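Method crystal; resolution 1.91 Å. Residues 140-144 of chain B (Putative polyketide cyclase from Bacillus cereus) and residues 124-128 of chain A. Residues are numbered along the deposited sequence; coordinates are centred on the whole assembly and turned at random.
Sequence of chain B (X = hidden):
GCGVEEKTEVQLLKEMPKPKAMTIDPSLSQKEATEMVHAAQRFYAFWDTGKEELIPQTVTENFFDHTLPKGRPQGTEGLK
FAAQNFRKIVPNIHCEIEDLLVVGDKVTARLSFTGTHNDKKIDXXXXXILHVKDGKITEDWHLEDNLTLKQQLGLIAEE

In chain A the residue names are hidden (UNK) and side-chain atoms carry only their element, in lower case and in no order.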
# COMPACT_ATOMS: atom_id res chain seq x y z
N ASP B 140 1.51 8.76 8.03
CA ASP B 140 1.59 7.73 6.99
C ASP B 140 1.23 6.33 7.49
O ASP B 140 1.15 6.06 8.72
CB ASP B 140 2.93 7.78 6.20
CG ASP B 140 4.16 7.14 6.96
OD1 ASP B 140 4.08 6.81 8.16
OD2 ASP B 140 5.24 6.93 6.32
N TRP B 141 0.88 5.50 6.52
CA TRP B 141 0.70 4.05 6.70
C TRP B 141 1.59 3.44 5.63
O TRP B 141 1.45 3.78 4.47
CB TRP B 141 -0.74 3.65 6.39
CG TRP B 141 -1.78 4.34 7.28
CD1 TRP B 141 -2.38 3.79 8.36
CD2 TRP B 141 -2.28 5.68 7.17
NE1 TRP B 141 -3.25 4.70 8.91
CE2 TRP B 141 -3.19 5.87 8.22
CE3 TRP B 141 -2.04 6.74 6.29
CZ2 TRP B 141 -3.89 7.05 8.38
CZ3 TRP B 141 -2.73 7.89 6.46
CH2 TRP B 141 -3.62 8.06 7.53
N HIS B 142 2.47 2.52 5.97
CA HIS B 142 3.37 2.00 4.93
C HIS B 142 3.68 0.55 5.15
O HIS B 142 3.61 0.06 6.27
CB HIS B 142 4.63 2.83 4.86
CG HIS B 142 5.46 2.72 6.09
ND1 HIS B 142 6.48 1.81 6.20
CD2 HIS B 142 5.35 3.31 7.31
CE1 HIS B 142 6.99 1.86 7.42
NE2 HIS B 142 6.33 2.77 8.11
N LEU B 143 4.05 -0.14 4.09
CA LEU B 143 4.41 -1.52 4.19
C LEU B 143 5.46 -1.87 3.14
O LEU B 143 5.28 -1.59 1.96
CB LEU B 143 3.17 -2.40 3.97
CG LEU B 143 3.27 -3.89 4.29
CD1 LEU B 143 3.86 -4.16 5.65
CD2 LEU B 143 1.84 -4.56 4.15
N GLU B 144 6.52 -2.49 3.61
CA GLU B 144 7.59 -3.02 2.76
C GLU B 144 7.42 -4.55 2.72
O GLU B 144 6.83 -5.14 3.63
CB GLU B 144 8.98 -2.64 3.33
CG GLU B 144 9.26 -1.13 3.33
CD GLU B 144 8.50 -0.32 4.43
OE1 GLU B 144 8.80 -0.50 5.62
OE2 GLU B 144 7.68 0.55 4.11
N UNK A 124 -3.48 -7.97 11.50
CA UNK A 124 -2.47 -7.46 10.58
C UNK A 124 -3.15 -6.65 9.50
O UNK A 124 -4.36 -6.79 9.27
c UNK A 124 -3.02 -10.17 6.81
c UNK A 124 -3.72 -11.47 8.70
c UNK A 124 -2.32 -9.52 9.04
c UNK A 124 -1.58 -8.59 9.97
c UNK A 124 -3.02 -10.62 9.55
c UNK A 124 -2.33 -9.31 7.66
c UNK A 124 -3.71 -11.26 7.34
N UNK A 125 -2.36 -5.83 8.82
CA UNK A 125 -2.88 -4.98 7.77
C UNK A 125 -2.33 -5.25 6.36
O UNK A 125 -1.34 -5.98 6.17
c UNK A 125 1.18 -1.93 7.46
c UNK A 125 0.90 -2.59 8.59
c UNK A 125 -0.36 -3.12 8.81
c UNK A 125 -2.71 -3.52 8.16
c UNK A 125 -1.09 -2.26 6.72
c UNK A 125 -1.36 -2.97 7.89
c UNK A 125 0.17 -1.73 6.49
N UNK A 126 -3.00 -4.68 5.36
CA UNK A 126 -2.58 -4.81 3.96
C UNK A 126 -2.87 -3.48 3.26
O UNK A 126 -3.73 -2.69 3.72
c UNK A 126 -3.32 -5.98 3.29
N UNK A 127 -2.15 -3.22 2.18
CA UNK A 127 -2.46 -2.10 1.27
C UNK A 127 -2.48 -2.65 -0.17
O UNK A 127 -1.55 -3.39 -0.57
c UNK A 127 -1.44 -0.91 1.34
c UNK A 127 -1.95 0.19 0.42
c UNK A 127 -0.16 0.66 2.97
c UNK A 127 -1.26 -0.40 2.77
N UNK A 128 -3.53 -2.31 -0.92
CA UNK A 128 -3.69 -2.77 -2.29
C UNK A 128 -3.91 -1.60 -3.19
O UNK A 128 -4.60 -0.65 -2.82
o UNK A 128 -5.89 -5.72 -1.87
c UNK A 128 -4.96 -4.91 -1.62
o UNK A 128 -4.08 -5.14 -0.75
c UNK A 128 -4.93 -3.64 -2.47

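Position 124 of chain A carries seven side-chain carbons, one leading into a ring of six, with no heteroatom anywhere. The side chain is out of reach of the chain B stretch. An all-carbon ring on a single linking carbon, lacking a hydroxyl oxygen, is phenylalanine: F124(A). This buried ring takes no part in the contact, although burial itself suits so apolar a group.

Position 125 repeats the pattern of one carbon and a six-carbon ring, but here the CA-to-CB bond points toward chain B, and the tip of the ring meets the backbone O of H142(B) and CD1 of L143(B). The residue is again phenylalanine, F125(A). Its CZ lies 3.4 Å from the backbone O of H142(B), which approaches the ring edge near the ring plane. That arrangement is favourable, because the rim of an aromatic ring carries slightly positive hydrogens that can face a carbonyl oxygen. The same CZ packs 3.9 Å from CD1 of L143(B), an apolar contact well suited to a flat hydrocarbon side chain.

At position 126 there is one side-chain carbon and nothing beyond it; it points away from chain B, and the backbone CA meets CD2 of L143(B) instead. A lone methyl identifies alanine, A126(A). The residue is buried, and so small a side chain asks little room there while leaving CA open to L143(B), whose CD2 lies 4.4 Å from CA of A126(A).

Position 127 has four carbons, forked at the first, with one arm two carbons long. The CA-to-CB bond points toward chain B, and the end of the longer arm meets O of W141(B). Branching at CB with unequal arms means isoleucine, I127(A). With chi1 m and chi2 t the longer arm extends so that CD1 comes 3.8 Å from O of W141(B) and 4.3 Å from CA of H142(B). A beta-branched residue is at home in a strand, and this one adds the reach needed to touch the neighbouring backbone.

Position 128 shows two carbons, the second bearing two oxygens, and does not reach the chain B stretch. This short carboxylate is aspartate, D128(A). Buried, it needs polar partners, and a hydrogen bond to OD2 elsewhere in the structure supplies one.

The two strands cross at 90°, and no hydrogen bond joins them. The contact rests on F125(A) and I127(A), alternate residues of their strand, packing against the backbone of 141-143 and, for F125(A), against the side chain of L143(B), which points toward chain A. H142(B) points its CB away, and its ND1 donates a hydrogen bond to OE2 of E144(B) at 2.7 Å. Its backbone O meets the ring edge of F125(A).

Chain A (124-128) FFAID
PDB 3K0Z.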